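Local coordinates for protein putative alpha KG dependent 2,4-D dioxygenase (Burkholderia xenovorans, PDB 5J92) that probably acts as an iron(II)- and 2-oxoglutarate-dependent dioxygenase of the TfdA/TauD family, at residues L51-Y57 with V258-M263; L130-F136 with A288-R294; M154-D159 with R214-L219. All blocks are in the same frame, centred on the assembly; numbering follows the deposited sequence.

In the fold
Contacts 1 and 2 hold strands of the same mixed sheet: 261-265, used by contact 1, is the neighbour of 132-139, used by contact 2, and Met-263 of the first packs on Tyr-134 and Phe-136 of the second. Contact 3 instead lays helix 154-159 across strand 215-217 of a separate antiparallel sheet, meeting contact 2 where Tyr-218 touches Pro-131. All three are mostly buried, with the exposed residues of contact 1 gathered at its loop end. Contact 1 is apolar along its strands and polar, with a bound water, at that end, contact 2 ends in a salt-bridge network, and contact 3 divides into an apolar and a charged part. Contact 2 comes nearest the iron, through Ser-135.

Contact 1 (L51-Y57 with V258-M263); sequences LIFPRQY and VRDLVM
Leu-51 and Met-263, and again Phe-53 and Leu-261, form antiparallel hydrogen-bonded pairs, the short strand axes running 161° apart, with Ile-52 and Val-262 as the non-hydrogen-bonded pair between them. The bond from Leu-51 N to Met-263 O is 2.7 Å long and almost straight. Past the strands, Gln-56 N still reaches Arg-259 O (2.9 Å).

Leu-51, Phe-53, Leu-261 and Met-263 share one face of the sheet, where Ile-41 of helix 35-47 packs on Leu-51, Phe-53 and Met-263. Met-263 SD lies 4.0 Å from Phe-53 CE1; seen from the ring centroid it is 80° off the normal, a Met-aromatic contact at the edge. With its CG anti to the backbone N (chi1 156°) and the chain extended beyond, Met-263 carries the sulfur out to that rim. On the other face Ile-52 CG1 and Val-262 CG2 lie side by side.

At the loop end Arg-259 CG sits 3.5 Å from the centroid of the Tyr-57 ring and close to its normal, a CH-pi contact. A bend at chi2 leads the chain off over the CD2 edge, where one guanidinium face meets Tyr-57 CD2. Water 1 links Arg-55 N, Val-258 O and Asp-260 OD1, while Asp-260 OD2 bonds to Ser-257 and His-254. Thus straight backbone bonds and apolar contacts hold the strands, and a three-partner water and a CH-pi contact take over where the two segments leave the sheet.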
loop_
_atom_site.group_PDB
_atom_site.type_symbol
_atom_site.label_atom_id
_atom_site.label_comp_id
_atom_site.label_asym_id
_atom_site.label_seq_id
_atom_site.Cartn_x
_atom_site.Cartn_y
_atom_site.Cartn_z
ATOM N N LEU A 51 24.051 6.731 1.898
ATOM C CA LEU A 51 25.142 7.693 1.907
ATOM C C LEU A 51 25.117 8.497 0.610
ATOM O O LEU A 51 25.004 7.928 -0.491
ATOM C CB LEU A 51 26.500 6.987 2.080
ATOM C CG LEU A 51 26.739 6.241 3.398
ATOM C CD1 LEU A 51 28.083 5.520 3.380
ATOM C CD2 LEU A 51 26.701 7.211 4.568
ATOM N N ILE A 52 25.234 9.810 0.751
ATOM C CA ILE A 52 25.133 10.766 -0.348
ATOM C C ILE A 52 26.477 11.463 -0.473
ATOM O O ILE A 52 26.931 12.118 0.477
ATOM C CB ILE A 52 24.029 11.804 -0.089
ATOM C CG1 ILE A 52 22.693 11.110 0.137
ATOM C CG2 ILE A 52 23.989 12.825 -1.207
ATOM C CD1 ILE A 52 21.868 11.788 1.210
ATOM N N PHE A 53 27.105 11.344 -1.636
ATOM C CA PHE A 53 28.351 12.056 -1.903
ATOM C C PHE A 53 28.050 13.184 -2.886
ATOM O O PHE A 53 27.841 12.929 -4.083
ATOM C CB PHE A 53 29.413 11.103 -2.465
ATOM C CG PHE A 53 29.650 9.883 -1.607
ATOM C CD1 PHE A 53 28.862 8.745 -1.757
ATOM C CD2 PHE A 53 30.661 9.867 -0.658
ATOM C CE1 PHE A 53 29.069 7.621 -0.973
ATOM C CE2 PHE A 53 30.884 8.744 0.127
ATOM C CZ PHE A 53 30.093 7.621 -0.031
ATOM N N PRO A 54 27.968 14.432 -2.431
ATOM C CA PRO A 54 27.566 15.518 -3.334
ATOM C C PRO A 54 28.619 15.814 -4.392
ATOM O O PRO A 54 29.817 15.607 -4.189
ATOM C CB PRO A 54 27.392 16.724 -2.393
ATOM C CG PRO A 54 27.226 16.133 -1.009
ATOM C CD PRO A 54 28.083 14.877 -1.030
ATOM N N ARG A 55 28.146 16.310 -5.535
ATOM C CA ARG A 55 28.989 16.974 -6.537
ATOM C C ARG A 55 30.161 16.090 -6.984
ATOM O O ARG A 55 31.331 16.481 -6.944
ATOM C CB ARG A 55 29.471 18.332 -6.003
ATOM C CG ARG A 55 28.317 19.299 -5.724
ATOM C CD ARG A 55 28.715 20.543 -4.910
ATOM N NE ARG A 55 28.775 20.285 -3.467
ATOM C CZ ARG A 55 27.736 20.357 -2.628
ATOM N NH1 ARG A 55 27.899 20.098 -1.329
ATOM N NH2 ARG A 55 26.530 20.685 -3.080
ATOM N N GLN A 56 29.826 14.883 -7.439
ATOM C CA GLN A 56 30.816 13.925 -7.926
ATOM C C GLN A 56 30.738 13.915 -9.452
ATOM O O GLN A 56 29.936 13.189 -10.044
ATOM C CB GLN A 56 30.572 12.539 -7.341
ATOM C CG GLN A 56 30.774 12.445 -5.839
ATOM C CD GLN A 56 32.167 12.842 -5.415
ATOM O OE1 GLN A 56 33.153 12.496 -6.068
ATOM N NE2 GLN A 56 32.257 13.589 -4.321
ATOM N N TYR A 57 31.594 14.712 -10.088
ATOM C CA TYR A 57 31.648 14.780 -11.549
ATOM C C TYR A 57 32.608 13.710 -12.071
ATOM O O TYR A 57 33.715 13.985 -12.540
ATOM C CB TYR A 57 32.057 16.181 -11.998
ATOM C CG TYR A 57 30.944 17.198 -11.866
ATOM C CD1 TYR A 57 30.679 17.811 -10.641
ATOM C CD2 TYR A 57 30.148 17.540 -12.954
ATOM C CE1 TYR A 57 29.654 18.735 -10.508
ATOM C CE2 TYR A 57 29.120 18.468 -12.828
ATOM C CZ TYR A 57 28.878 19.057 -11.604
ATOM O OH TYR A 57 27.859 19.974 -11.468
ATOM N N VAL A 258 21.984 17.678 -8.815
ATOM C CA VAL A 258 22.817 17.234 -9.927
ATOM C C VAL A 258 24.150 16.723 -9.396
ATOM O O VAL A 258 24.785 17.357 -8.543
ATOM C CB VAL A 258 23.000 18.372 -10.944
ATOM C CG1 VAL A 258 24.133 18.048 -11.925
ATOM C CG2 VAL A 258 21.697 18.594 -11.718
ATOM N N ARG A 259 24.557 15.548 -9.881
ATOM C CA ARG A 259 25.810 14.872 -9.548
ATOM C C ARG A 259 25.901 14.446 -8.081
ATOM O O ARG A 259 27.012 14.243 -7.559
ATOM C CB ARG A 259 27.028 15.717 -9.929
ATOM C CG ARG A 259 27.244 15.863 -11.432
ATOM C CD ARG A 259 27.455 14.520 -12.112
ATOM N NE ARG A 259 27.764 14.731 -13.523
ATOM C CZ ARG A 259 28.566 13.963 -14.245
ATOM N NH1 ARG A 259 29.149 12.906 -13.697
ATOM N NH2 ARG A 259 28.786 14.259 -15.517
ATOM N N ASP A 260 24.753 14.263 -7.427
ATOM C CA ASP A 260 24.706 13.470 -6.213
ATOM C C ASP A 260 25.106 12.041 -6.570
ATOM O O ASP A 260 24.577 11.464 -7.529
ATOM C CB ASP A 260 23.292 13.429 -5.632
ATOM C CG ASP A 260 22.950 14.609 -4.731
ATOM O OD1 ASP A 260 23.812 15.445 -4.400
ATOM O OD2 ASP A 260 21.770 14.659 -4.330
ATOM N N LEU A 261 26.019 11.462 -5.806
ATOM C CA LEU A 261 26.238 10.019 -5.834
ATOM C C LEU A 261 25.594 9.451 -4.577
ATOM O O LEU A 261 26.044 9.731 -3.459
ATOM C CB LEU A 261 27.725 9.677 -5.908
ATOM C CG LEU A 261 28.134 8.310 -6.468
ATOM C CD1 LEU A 261 29.641 8.155 -6.401
ATOM C CD2 LEU A 261 27.483 7.162 -5.735
ATOM N N VAL A 262 24.553 8.647 -4.754
ATOM C CA VAL A 262 23.824 8.065 -3.634
ATOM C C VAL A 262 24.103 6.570 -3.624
ATOM O O VAL A 262 23.878 5.873 -4.626
ATOM C CB VAL A 262 22.316 8.348 -3.700
ATOM C CG1 VAL A 262 21.594 7.642 -2.539
ATOM C CG2 VAL A 262 22.060 9.848 -3.652
ATOM N N MET A 263 24.618 6.099 -2.494
ATOM C CA MET A 263 24.965 4.707 -2.260
ATOM C C MET A 263 24.086 4.199 -1.132
ATOM O O MET A 263 23.991 4.854 -0.084
ATOM C CB MET A 263 26.457 4.604 -1.918
ATOM C CG MET A 263 26.905 3.414 -1.116
ATOM S SD MET A 263 28.631 3.684 -0.656
ATOM C CE MET A 263 29.047 2.088 0.039
HETATM O O HOH W 1 25.313 17.011 -5.828
#

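Contact 2 (L130-F136 with A288-R294); sequences LPARYSF and ATTLDDR
Arg-133 crosses Asp-292 at about a right angle, the guanidinium and carboxylate planes standing 81° apart. Two nitrogens of the arginine, NE and NH2, converge side-on on the single oxygen OD1, with NE at 3.0 Å from Asp-292 OD1. That oxygen lies in the guanidinium plane but is met on its anti side. Arg-294 approaches the same carboxylate from the syn side, its NE to Asp-292 OD1 and its NH2 to OD2, so OD1 accepts from three nitrogens. Such a double ion pair would be expected to favour the ionised carboxylate. Arg-133 is extended until a bend at chi3 (-70°), which presents its NE edge to the aspartate; Leu-291 O lies over one guanidinium face, and NH1 is bonded to Phe-70 O.

Between Ala-132 and Ser-135 the register slips by one residue, a beta bulge in the pairing of strands 132-139 and 284-291, the latter an outermost strand of the mixed sheet within this chain. Tyr-134 O accepts two bonds from Thr-290: the Thr-290 N arrives almost head-on to the carbonyl, whereas the Thr-290 OG1, at 2.9 Å from Tyr-134 O, takes an in-plane lone pair.

With Thr-290 OG1 turned between the backbone N and carbonyl carbon (chi1 59°), CG2 is directed to the Phe-136 ring, meeting its edge at CE1 (3.8 Å). Ala-288 O also lies in that ring's plane. On the face of Ser-135 and Thr-289, Thr-289 CG2 meets Ser-135 OG, and it also touches Ala-132 CB (3.7 Å), while Ser-135 OG bonds to the iron ligand Asp-124 and to Asn-266.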
loop_
_atom_site.group_PDB
_atom_site.type_symbol
_atom_site.label_atom_id
_atom_site.label_comp_id
_atom_site.label_asym_id
_atom_site.label_seq_id
_atom_site.Cartn_x
_atom_site.Cartn_y
_atom_site.Cartn_z
ATOM N N LEU A 130 21.508 -14.719 -4.641
ATOM C CA LEU A 130 22.575 -13.823 -4.204
ATOM C C LEU A 130 22.167 -12.390 -4.529
ATOM O O LEU A 130 22.474 -11.877 -5.617
ATOM C CB LEU A 130 23.898 -14.208 -4.864
ATOM C CG LEU A 130 25.135 -13.389 -4.516
ATOM C CD1 LEU A 130 25.286 -13.357 -3.039
ATOM C CD2 LEU A 130 26.359 -14.027 -5.140
ATOM N N PRO A 131 21.513 -11.691 -3.603
ATOM C CA PRO A 131 20.968 -10.361 -3.896
ATOM C C PRO A 131 22.053 -9.289 -3.876
ATOM O O PRO A 131 23.245 -9.564 -3.716
ATOM C CB PRO A 131 19.954 -10.135 -2.765
ATOM C CG PRO A 131 19.787 -11.473 -2.107
ATOM C CD PRO A 131 21.090 -12.158 -2.278
ATOM N N ALA A 132 21.605 -8.044 -4.036
ATOM C CA ALA A 132 22.505 -6.908 -4.083
ATOM C C ALA A 132 23.036 -6.588 -2.696
ATOM O O ALA A 132 22.383 -6.851 -1.681
ATOM C CB ALA A 132 21.789 -5.670 -4.635
ATOM N N ARG A 133 24.246 -6.035 -2.661
ATOM C CA ARG A 133 24.757 -5.449 -1.428
ATOM C C ARG A 133 24.459 -3.949 -1.468
ATOM O O ARG A 133 23.364 -3.527 -1.109
ATOM C CB ARG A 133 26.250 -5.728 -1.269
ATOM C CG ARG A 133 26.843 -5.236 0.051
ATOM C CD ARG A 133 28.279 -5.708 0.214
ATOM N NE ARG A 133 28.348 -7.151 0.452
ATOM C CZ ARG A 133 29.464 -7.869 0.404
ATOM N NH1 ARG A 133 30.623 -7.291 0.114
ATOM N NH2 ARG A 133 29.419 -9.174 0.646
ATOM N N TYR A 134 25.397 -3.147 -1.947
ATOM C CA TYR A 134 25.188 -1.720 -2.144
ATOM C C TYR A 134 24.763 -1.452 -3.579
ATOM O O TYR A 134 25.307 -2.039 -4.522
ATOM C CB TYR A 134 26.459 -0.935 -1.850
ATOM C CG TYR A 134 26.986 -1.059 -0.436
ATOM C CD1 TYR A 134 26.458 -0.281 0.585
ATOM C CD2 TYR A 134 28.020 -1.946 -0.123
ATOM C CE1 TYR A 134 26.933 -0.375 1.877
ATOM C CE2 TYR A 134 28.502 -2.055 1.174
ATOM C CZ TYR A 134 27.954 -1.257 2.169
ATOM O OH TYR A 134 28.410 -1.325 3.467
ATOM N N SER A 135 23.812 -0.540 -3.741
ATOM C CA SER A 135 23.479 0.018 -5.043
ATOM C C SER A 135 23.950 1.466 -5.095
ATOM O O SER A 135 24.046 2.136 -4.063
ATOM C CB SER A 135 21.972 -0.071 -5.313
ATOM O OG SER A 135 21.544 -1.429 -5.414
ATOM N N PHE A 136 24.272 1.940 -6.303
ATOM C CA PHE A 136 24.821 3.272 -6.517
ATOM C C PHE A 136 24.075 3.945 -7.658
ATOM O O PHE A 136 23.843 3.329 -8.708
ATOM C CB PHE A 136 26.320 3.218 -6.853
ATOM C CG PHE A 136 27.149 2.434 -5.869
ATOM C CD1 PHE A 136 27.160 1.041 -5.896
ATOM C CD2 PHE A 136 27.936 3.091 -4.928
ATOM C CE1 PHE A 136 27.916 0.318 -5.000
ATOM C CE2 PHE A 136 28.701 2.373 -4.020
ATOM C CZ PHE A 136 28.703 0.980 -4.065
ATOM N N ALA A 288 25.129 1.482 -10.715
ATOM C CA ALA A 288 26.024 0.352 -10.527
ATOM C C ALA A 288 25.518 -0.441 -9.335
ATOM O O ALA A 288 24.854 0.105 -8.445
ATOM C CB ALA A 288 27.476 0.781 -10.300
ATOM N N THR A 289 25.786 -1.742 -9.344
ATOM C CA THR A 289 25.273 -2.605 -8.293
ATOM C C THR A 289 26.337 -3.616 -7.890
ATOM O O THR A 289 27.027 -4.179 -8.741
ATOM C CB THR A 289 23.987 -3.319 -8.745
ATOM O OG1 THR A 289 23.063 -2.343 -9.242
ATOM C CG2 THR A 289 23.341 -4.061 -7.570
ATOM N N THR A 290 26.489 -3.810 -6.587
ATOM C CA THR A 290 27.356 -4.847 -6.054
ATOM C C THR A 290 26.488 -5.957 -5.482
ATOM O O THR A 290 25.367 -5.712 -5.020
ATOM C CB THR A 290 28.291 -4.300 -4.969
ATOM O OG1 THR A 290 27.513 -3.735 -3.905
ATOM C CG2 THR A 290 29.210 -3.224 -5.553
ATOM N N LEU A 291 27.026 -7.174 -5.500
ATOM C CA LEU A 291 26.341 -8.356 -5.000
ATOM C C LEU A 291 26.820 -8.702 -3.598
ATOM O O LEU A 291 27.978 -8.474 -3.247
ATOM C CB LEU A 291 26.563 -9.547 -5.933
ATOM C CG LEU A 291 25.939 -9.332 -7.306
ATOM C CD1 LEU A 291 26.195 -10.524 -8.217
ATOM C CD2 LEU A 291 24.443 -9.122 -7.105
ATOM N N ASP A 292 25.910 -9.261 -2.801
ATOM C CA ASP A 292 26.176 -9.539 -1.387
ATOM C C ASP A 292 26.836 -10.910 -1.215
ATOM O O ASP A 292 26.314 -11.810 -0.570
ATOM C CB ASP A 292 24.882 -9.431 -0.586
ATOM C CG ASP A 292 25.117 -9.421 0.918
ATOM O OD1 ASP A 292 26.248 -9.116 1.345
ATOM O OD2 ASP A 292 24.161 -9.694 1.672
ATOM N N ASP A 293 28.009 -11.060 -1.824
ATOM C CA ASP A 293 28.763 -12.311 -1.761
ATOM C C ASP A 293 29.575 -12.303 -0.474
ATOM O O ASP A 293 30.604 -11.630 -0.381
ATOM C CB ASP A 293 29.649 -12.448 -2.994
ATOM C CG ASP A 293 30.307 -13.809 -3.107
ATOM O OD1 ASP A 293 30.383 -14.554 -2.109
ATOM O OD2 ASP A 293 30.759 -14.131 -4.221
ATOM N N ARG A 294 29.116 -13.047 0.532
ATOM C CA ARG A 294 29.785 -13.017 1.829
ATOM C C ARG A 294 31.175 -13.659 1.805
ATOM O O ARG A 294 31.921 -13.498 2.778
ATOM C CB ARG A 294 28.903 -13.687 2.890
ATOM C CG ARG A 294 27.550 -13.000 3.112
ATOM C CD ARG A 294 27.685 -11.683 3.869
ATOM N NE ARG A 294 26.419 -10.937 3.899
ATOM C CZ ARG A 294 25.560 -10.923 4.921
ATOM N NH1 ARG A 294 25.813 -11.606 6.032
ATOM N NH2 ARG A 294 24.441 -10.222 4.833
#

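Contact 3 (M154-D159 with R214-L219); sequences MRAAYD and RKSLYL
Met-154 O and Leu-217 N supply the backbone hydrogen bond across this contact, 3.2 Å between those atoms. The donor stands 51° out of the carbonyl plane; the same oxygen also accepts from Tyr-158 N of the first helical turn, which comes from the opposite face. Two CA-H...O contacts flank the bond, from Ser-216 CA to Met-154 O and from Arg-155 CA to Lys-215 O.

Apolar contacts gather round Met-154 and Tyr-158. Bent at chi2 and chi3, Met-154 swings its SD over to Leu-219 CD1 (3.8 Å), the two side chains crossing at about a right angle beside Ala-245 of helix 231-245. CG of Tyr-158 is anti to the backbone N (chi1 177°), which sends the ring across the strand: Leu-217 CD2 meets the ring edge at CD1 (4.1 Å), while Lys-215 CB lies 3.5 Å from CE2.

In the fold, helix 154-159 directly follows strand 149-153 and crosses strand 215-217 almost perpendicularly, at 96°; that strand is an outermost one of its four-stranded antiparallel sheet within this chain.

Charged contacts occupy the Arg-214 end. Arg-214 NH2 forms a salt bridge with Asp-159 OD2 (2.8 Å), met on the syn side but out of the carboxylate plane, though the two planes are nearly coplanar, and Arg-155 CB lies over one face of the Arg-214 guanidinium. Water 2 donates to Asp-159 OD1 and Lys-215 O and accepts from Arg-214 NE. Arg-214 NH1 lies over one face of the Arg-155 guanidinium, 3.6 Å from Arg-155 NH1; Asp-153 pairs with the Arg-155 charge. Lys-215 NZ makes a weak bond to Tyr-158 OH, and Glu-170 binds both groups, one carboxylate oxygen to each.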
loop_
_atom_site.group_PDB
_atom_site.type_symbol
_atom_site.label_atom_id
_atom_site.label_comp_id
_atom_site.label_asym_id
_atom_site.label_seq_id
_atom_site.Cartn_x
_atom_site.Cartn_y
_atom_site.Cartn_z
ATOM N N MET A 154 14.354 -0.714 7.207
ATOM C CA MET A 154 13.845 -1.997 7.691
ATOM C C MET A 154 14.354 -2.359 9.089
ATOM O O MET A 154 13.777 -3.253 9.731
ATOM C CB MET A 154 14.219 -3.121 6.717
ATOM C CG MET A 154 13.614 -2.976 5.318
ATOM S SD MET A 154 11.813 -2.932 5.342
ATOM C CE MET A 154 11.512 -1.196 5.218
ATOM N N ARG A 155 15.449 -1.740 9.544
ATOM C CA ARG A 155 15.897 -1.933 10.925
ATOM C C ARG A 155 14.958 -1.220 11.890
ATOM O O ARG A 155 14.502 -1.803 12.883
ATOM C CB ARG A 155 17.325 -1.404 11.105
ATOM C CG ARG A 155 18.272 -1.722 9.961
ATOM C CD ARG A 155 19.498 -0.824 10.002
ATOM N NE ARG A 155 19.116 0.596 9.916
ATOM C CZ ARG A 155 19.955 1.621 10.054
ATOM N NH1 ARG A 155 21.252 1.407 10.282
ATOM N NH2 ARG A 155 19.495 2.871 9.947
ATOM N N ALA A 156 14.676 0.061 11.611
ATOM C CA ALA A 156 13.751 0.825 12.433
ATOM C C ALA A 156 12.374 0.176 12.443
ATOM O O ALA A 156 11.714 0.114 13.486
ATOM C CB ALA A 156 13.661 2.268 11.914
ATOM N N ALA A 157 11.927 -0.320 11.286
ATOM C CA ALA A 157 10.630 -0.982 11.231
ATOM C C ALA A 157 10.625 -2.233 12.097
ATOM O O ALA A 157 9.654 -2.497 12.814
ATOM C CB ALA A 157 10.276 -1.330 9.784
ATOM N N TYR A 158 11.694 -3.025 12.030
ATOM C CA TYR A 158 11.771 -4.200 12.895
ATOM C C TYR A 158 11.748 -3.785 14.360
ATOM O O TYR A 158 11.020 -4.373 15.170
ATOM C CB TYR A 158 13.022 -5.026 12.585
ATOM C CG TYR A 158 13.168 -6.204 13.514
ATOM C CD1 TYR A 158 12.505 -7.389 13.263
ATOM C CD2 TYR A 158 13.947 -6.117 14.657
ATOM C CE1 TYR A 158 12.614 -8.466 14.116
ATOM C CE2 TYR A 158 14.072 -7.188 15.516
ATOM C CZ TYR A 158 13.402 -8.362 15.234
ATOM O OH TYR A 158 13.507 -9.425 16.092
ATOM N N ASP A 159 12.530 -2.755 14.711
ATOM C CA ASP A 159 12.640 -2.328 16.106
ATOM C C ASP A 159 11.297 -1.898 16.668
ATOM O O ASP A 159 11.021 -2.095 17.859
ATOM C CB ASP A 159 13.640 -1.181 16.243
ATOM C CG ASP A 159 15.064 -1.605 15.972
ATOM O OD1 ASP A 159 15.335 -2.833 15.964
ATOM O OD2 ASP A 159 15.918 -0.706 15.773
ATOM N N ARG A 214 22.541 -4.952 13.377
ATOM C CA ARG A 214 21.128 -4.589 13.453
ATOM C C ARG A 214 20.229 -5.652 12.833
ATOM O O ARG A 214 20.500 -6.153 11.739
ATOM C CB ARG A 214 20.875 -3.263 12.742
ATOM C CG ARG A 214 21.548 -2.034 13.380
ATOM C CD ARG A 214 20.877 -1.586 14.689
ATOM N NE ARG A 214 19.489 -1.152 14.521
ATOM C CZ ARG A 214 19.113 0.032 14.040
ATOM N NH1 ARG A 214 20.021 0.917 13.636
ATOM N NH2 ARG A 214 17.820 0.326 13.942
ATOM N N LYS A 215 19.123 -5.957 13.516
ATOM C CA LYS A 215 18.087 -6.782 12.925
ATOM C C LYS A 215 17.175 -5.939 12.047
ATOM O O LYS A 215 16.951 -4.750 12.307
ATOM C CB LYS A 215 17.259 -7.484 14.000
ATOM C CG LYS A 215 17.971 -8.640 14.726
ATOM C CD LYS A 215 16.901 -9.471 15.403
ATOM C CE LYS A 215 17.375 -10.807 15.901
ATOM N NZ LYS A 215 16.197 -11.488 16.525
ATOM N N SER A 216 16.636 -6.567 11.002
ATOM C CA SER A 216 15.796 -5.847 10.050
ATOM C C SER A 216 14.881 -6.825 9.328
ATOM O O SER A 216 15.146 -8.029 9.272
ATOM C CB SER A 216 16.645 -5.062 9.032
ATOM O OG SER A 216 17.336 -5.944 8.147
ATOM N N LEU A 217 13.809 -6.282 8.752
ATOM C CA LEU A 217 12.865 -7.059 7.957
ATOM C C LEU A 217 13.302 -7.107 6.491
ATOM O O LEU A 217 13.608 -6.075 5.889
ATOM C CB LEU A 217 11.452 -6.457 8.055
ATOM C CG LEU A 217 10.761 -6.499 9.422
ATOM C CD1 LEU A 217 9.459 -5.670 9.468
ATOM C CD2 LEU A 217 10.489 -7.960 9.795
ATOM N N TYR A 218 13.313 -8.308 5.907
ATOM C CA TYR A 218 13.649 -8.454 4.493
ATOM C C TYR A 218 12.381 -8.306 3.649
ATOM O O TYR A 218 11.932 -9.229 2.969
ATOM C CB TYR A 218 14.327 -9.795 4.231
ATOM C CG TYR A 218 15.154 -9.817 2.971
ATOM C CD1 TYR A 218 15.126 -8.753 2.080
ATOM C CD2 TYR A 218 15.989 -10.892 2.681
ATOM C CE1 TYR A 218 15.901 -8.749 0.938
ATOM C CE2 TYR A 218 16.772 -10.899 1.537
ATOM C CZ TYR A 218 16.725 -9.828 0.671
ATOM O OH TYR A 218 17.498 -9.821 -0.475
ATOM N N LEU A 219 11.846 -7.090 3.637
ATOM C CA LEU A 219 10.663 -6.816 2.838
ATOM C C LEU A 219 11.066 -6.441 1.417
ATOM O O LEU A 219 12.155 -5.915 1.181
ATOM C CB LEU A 219 9.832 -5.689 3.460
ATOM C CG LEU A 219 9.364 -5.940 4.907
ATOM C CD1 LEU A 219 8.458 -4.809 5.381
ATOM C CD2 LEU A 219 8.662 -7.285 5.025
HETATM O O HOH W 2 17.597 -3.368 14.552
#